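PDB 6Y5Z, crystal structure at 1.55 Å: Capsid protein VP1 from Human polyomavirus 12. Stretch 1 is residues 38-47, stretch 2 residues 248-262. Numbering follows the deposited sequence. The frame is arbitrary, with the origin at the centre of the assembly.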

# COMPACT_ATOMS: atom_id res chain seq x y z
N THR D 38 9.10 -23.26 -27.89
CA THR D 38 9.27 -23.79 -26.52
C THR D 38 9.29 -22.64 -25.49
O THR D 38 9.06 -22.94 -24.31
CB THR D 38 10.52 -24.67 -26.46
OG1 THR D 38 10.54 -25.47 -25.27
CG2 THR D 38 11.79 -23.85 -26.57
N TRP D 39 9.62 -21.41 -25.89
CA TRP D 39 9.65 -20.25 -24.96
C TRP D 39 8.44 -19.33 -25.18
O TRP D 39 8.50 -18.16 -24.77
CB TRP D 39 10.98 -19.49 -25.10
CG TRP D 39 12.09 -20.22 -24.42
CD1 TRP D 39 13.07 -20.98 -25.01
CD2 TRP D 39 12.32 -20.30 -23.01
NE1 TRP D 39 13.87 -21.52 -24.06
CE2 TRP D 39 13.45 -21.13 -22.81
CE3 TRP D 39 11.70 -19.74 -21.90
CZ2 TRP D 39 13.97 -21.38 -21.55
CZ3 TRP D 39 12.19 -20.02 -20.65
CH2 TRP D 39 13.33 -20.82 -20.48
N TYR D 40 7.33 -19.83 -25.71
CA TYR D 40 6.08 -19.04 -25.87
C TYR D 40 5.63 -18.45 -24.52
O TYR D 40 5.70 -19.18 -23.51
CB TYR D 40 4.97 -19.94 -26.38
CG TYR D 40 3.66 -19.28 -26.74
CD1 TYR D 40 3.61 -18.14 -27.51
CD2 TYR D 40 2.46 -19.90 -26.40
CE1 TYR D 40 2.40 -17.57 -27.91
CE2 TYR D 40 1.25 -19.34 -26.79
CZ TYR D 40 1.22 -18.18 -27.54
OH TYR D 40 0.00 -17.67 -27.94
N GLY D 41 5.29 -17.17 -24.51
CA GLY D 41 4.92 -16.46 -23.27
C GLY D 41 6.08 -15.76 -22.61
O GLY D 41 5.89 -15.15 -21.54
N PHE D 42 7.25 -15.84 -23.22
CA PHE D 42 8.49 -15.18 -22.78
C PHE D 42 9.09 -14.41 -23.95
O PHE D 42 8.68 -14.57 -25.10
CB PHE D 42 9.52 -16.20 -22.30
CG PHE D 42 9.15 -17.07 -21.12
CD1 PHE D 42 8.27 -18.13 -21.25
CD2 PHE D 42 9.75 -16.88 -19.88
CE1 PHE D 42 7.98 -18.95 -20.16
CE2 PHE D 42 9.47 -17.70 -18.80
CZ PHE D 42 8.59 -18.75 -18.94
N SER D 43 10.04 -13.54 -23.65
CA SER D 43 10.93 -12.95 -24.68
C SER D 43 12.09 -13.91 -24.92
O SER D 43 12.40 -14.80 -24.09
CB SER D 43 11.43 -11.56 -24.28
OG SER D 43 12.46 -11.67 -23.30
N GLU D 44 12.79 -13.65 -26.02
CA GLU D 44 14.15 -14.17 -26.22
C GLU D 44 15.07 -13.53 -25.17
O GLU D 44 14.70 -12.48 -24.56
CB GLU D 44 14.56 -13.91 -27.67
CG GLU D 44 16.03 -14.10 -27.94
N GLN D 45 16.23 -14.13 -24.90
CA GLN D 45 17.20 -13.61 -23.92
C GLN D 45 17.55 -12.17 -24.29
O GLN D 45 17.88 -11.91 -25.49
CB GLN D 45 18.43 -14.50 -23.82
CG GLN D 45 18.09 -15.84 -23.19
CD GLN D 45 19.28 -16.72 -22.95
OE1 GLN D 45 19.26 -17.58 -22.07
NE2 GLN D 45 20.32 -16.51 -23.74
N VAL D 46 17.44 -11.26 -23.34
CA VAL D 46 17.67 -9.80 -23.55
C VAL D 46 19.17 -9.53 -23.67
O VAL D 46 19.94 -9.96 -22.79
CB VAL D 46 17.03 -8.98 -22.42
CG1 VAL D 46 17.38 -7.51 -22.52
CG2 VAL D 46 15.53 -9.16 -22.40
N THR D 47 19.56 -8.83 -24.73
CA THR D 47 20.94 -8.32 -24.93
C THR D 47 20.93 -6.81 -24.76
O THR D 47 19.92 -6.16 -25.04
CB THR D 47 21.49 -8.80 -26.29
OG1 THR D 47 20.67 -8.24 -27.32
CG2 THR D 47 21.53 -10.30 -26.39
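Stretch 2 (248-262) WFTAGSGTHQRFRGL

An irregular segment can be held against a strand without forming a regular ladder with it, when backbone, side chains and water share the work of satisfying its polar groups; residues 38-47 and 248-262 of VP1 illustrate the principle. Stretch 2 enters on a strand that includes Trp 248 and Phe 249, turns through a type I turn from Ala 251 to Gly 254, and returns as a strand reaching Gly 261. Paired hydrogen bonds between Phe 249 and Arg 258 (Phe 249 N to Arg 258 O 2.8 Å, Arg 258 N to Phe 249 O 2.9 Å) tie the two arms together. The returning arm runs antiparallel to stretch 1, Gly 41 lying near Gly 261 and Gln 45 near Arg 258, with a single bridge between Phe 42 and Arg 260.

The carbonyl O of Gly 41 accepts twice, from Gly 261 N at 3.1 Å and Arg 260 NH1 at 3.3 Å. Next, Ser 43 N donates to Phe 259 O (3.0 Å). Where a regular ladder would offer a carbonyl, Ser 43 OG accepts a hydrogen bond from Phe 259 N at 2.9 Å and donates one to Glu 44 O at 2.7 Å. The freed Ser 43 O receives Arg 258 NH2 (2.9 Å), while Val 46 N reaches Gln 257 O (2.9 Å). Water adds further links: one molecule accepts from Gln 257 N (2.8 Å) and donates to Val 46 O (2.7 Å), and another joins Arg 258 NE (2.9 Å) to Gln 45 OE1 (2.6 Å).

Two arginines thus combine hydrogen bonding at the guanidinium edge with stacking on its face. Arg 258 lies flat on Trp 39, centres 3.4 Å apart; its NH1 approaches Trp 39 NE1 at 3.2 Å, but both are donors. Arg 260 covers Phe 42, whose edge meets the face of Phe 249 (Phe 42 CE2 to Phe 249 CG, 3.7 Å).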

# COMPACT_ATOMS: atom_id res chain seq x y z
N TRP D 248 11.04 -10.46 -15.06
CA TRP D 248 12.05 -11.26 -15.81
C TRP D 248 12.26 -12.61 -15.16
O TRP D 248 12.39 -12.70 -13.92
CB TRP D 248 13.38 -10.50 -15.97
CG TRP D 248 13.22 -9.25 -16.77
CD1 TRP D 248 12.99 -9.13 -18.11
CD2 TRP D 248 13.25 -7.91 -16.25
NE1 TRP D 248 12.88 -7.81 -18.46
CE2 TRP D 248 13.01 -7.04 -17.34
CE3 TRP D 248 13.46 -7.37 -14.98
CZ2 TRP D 248 12.96 -5.66 -17.17
CZ3 TRP D 248 13.41 -6.01 -14.82
CH2 TRP D 248 13.17 -5.17 -15.90
N PHE D 249 12.39 -13.61 -16.01
CA PHE D 249 12.77 -15.00 -15.67
C PHE D 249 14.27 -15.15 -15.91
O PHE D 249 14.76 -14.64 -16.93
CB PHE D 249 11.98 -15.95 -16.56
CG PHE D 249 12.25 -17.42 -16.35
CD1 PHE D 249 13.20 -18.08 -17.12
CD2 PHE D 249 11.53 -18.16 -15.43
CE1 PHE D 249 13.45 -19.42 -16.92
CE2 PHE D 249 11.76 -19.51 -15.26
CZ PHE D 249 12.74 -20.14 -16.00
N THR D 250 14.98 -15.84 -15.01
CA THR D 250 16.40 -16.19 -15.26
C THR D 250 16.56 -17.71 -15.22
O THR D 250 16.42 -18.32 -14.15
CB THR D 250 17.35 -15.52 -14.26
OG1 THR D 250 17.04 -14.13 -14.18
CG2 THR D 250 18.80 -15.68 -14.66
N ALA D 251 16.89 -18.28 -16.37
CA ALA D 251 17.15 -19.73 -16.51
C ALA D 251 18.48 -20.08 -15.85
O ALA D 251 19.41 -19.23 -15.82
CB ALA D 251 17.18 -20.12 -17.97
N GLY D 252 18.63 -21.34 -15.45
CA GLY D 252 19.85 -21.81 -14.77
C GLY D 252 21.04 -21.96 -15.71
O GLY D 252 22.14 -22.25 -15.21
N SER D 253 20.85 -21.72 -17.00
CA SER D 253 21.89 -21.81 -18.06
C SER D 253 22.80 -20.58 -18.04
O SER D 253 23.82 -20.58 -18.78
CB SER D 253 21.25 -22.01 -19.40
OG SER D 253 20.30 -20.99 -19.65
N GLY D 254 22.48 -19.53 -17.26
CA GLY D 254 23.31 -18.32 -17.25
C GLY D 254 22.71 -17.22 -16.41
O GLY D 254 21.97 -17.53 -15.46
N THR D 255 23.03 -15.97 -16.76
CA THR D 255 22.49 -14.76 -16.09
C THR D 255 21.65 -13.97 -17.08
O THR D 255 21.10 -12.91 -16.67
CB THR D 255 23.61 -13.92 -15.48
OG1 THR D 255 24.60 -13.70 -16.50
CG2 THR D 255 24.19 -14.63 -14.28
N HIS D 256 21.49 -14.47 -18.31
CA HIS D 256 20.57 -13.85 -19.29
C HIS D 256 19.13 -13.96 -18.80
O HIS D 256 18.77 -15.00 -18.22
CB HIS D 256 20.68 -14.48 -20.69
CG HIS D 256 21.79 -13.91 -21.52
ND1 HIS D 256 23.00 -14.54 -21.58
CD2 HIS D 256 21.85 -12.83 -22.33
CE1 HIS D 256 23.79 -13.86 -22.39
NE2 HIS D 256 23.11 -12.80 -22.87
N GLN D 257 18.36 -12.92 -19.08
CA GLN D 257 16.98 -12.79 -18.58
C GLN D 257 16.01 -12.73 -19.75
O GLN D 257 16.38 -12.31 -20.88
CB GLN D 257 16.87 -11.58 -17.66
CG GLN D 257 17.73 -11.73 -16.43
CD GLN D 257 17.55 -10.58 -15.49
OE1 GLN D 257 18.18 -9.52 -15.65
NE2 GLN D 257 16.67 -10.75 -14.50
N ARG D 258 14.79 -13.17 -19.48
CA ARG D 258 13.68 -13.14 -20.45
C ARG D 258 12.49 -12.45 -19.81
O ARG D 258 12.20 -12.79 -18.67
CB ARG D 258 13.23 -14.55 -20.79
CG ARG D 258 14.28 -15.38 -21.50
CD ARG D 258 13.77 -16.78 -21.75
NE ARG D 258 14.71 -17.66 -22.45
CZ ARG D 258 14.69 -17.91 -23.76
NH1 ARG D 258 15.56 -18.77 -24.27
NH2 ARG D 258 13.81 -17.34 -24.56
N PHE D 259 11.79 -11.58 -20.52
CA PHE D 259 10.47 -11.10 -20.05
C PHE D 259 9.55 -12.31 -19.89
O PHE D 259 9.59 -13.24 -20.73
CB PHE D 259 9.86 -10.09 -21.01
CG PHE D 259 10.53 -8.73 -21.08
CD1 PHE D 259 11.62 -8.52 -21.90
CD2 PHE D 259 10.03 -7.67 -20.34
CE1 PHE D 259 12.22 -7.27 -21.96
CE2 PHE D 259 10.60 -6.41 -20.45
CZ PHE D 259 11.70 -6.23 -21.25
N ARG D 260 8.68 -12.27 -18.89
CA ARG D 260 7.56 -13.24 -18.73
C ARG D 260 6.26 -12.46 -18.69
O ARG D 260 6.14 -11.53 -17.84
CB ARG D 260 7.76 -14.08 -17.48
CG ARG D 260 6.60 -14.99 -17.11
CD ARG D 260 6.21 -15.95 -18.21
NE ARG D 260 5.39 -17.07 -17.76
CZ ARG D 260 4.57 -17.77 -18.53
NH1 ARG D 260 4.40 -17.47 -19.81
NH2 ARG D 260 3.94 -18.81 -18.02
N GLY D 261 5.29 -12.86 -19.52
CA GLY D 261 3.94 -12.29 -19.56
C GLY D 261 2.89 -13.35 -19.28
O GLY D 261 3.19 -14.55 -19.34
N LEU D 262 1.66 -12.93 -18.97
CA LEU D 262 0.55 -13.87 -18.69
C LEU D 262 -0.65 -13.45 -19.52
O LEU D 262 -0.83 -12.28 -19.89
CB LEU D 262 0.21 -13.85 -17.19
CG LEU D 262 1.22 -14.55 -16.27
CD1 LEU D 262 0.82 -14.37 -14.81
CD2 LEU D 262 1.36 -16.02 -16.62
O HOH W 1 17.07 -18.44 -20.99
O HOH W 2 20.97 -18.55 -20.06
O HOH W 3 19.53 -10.56 -20.15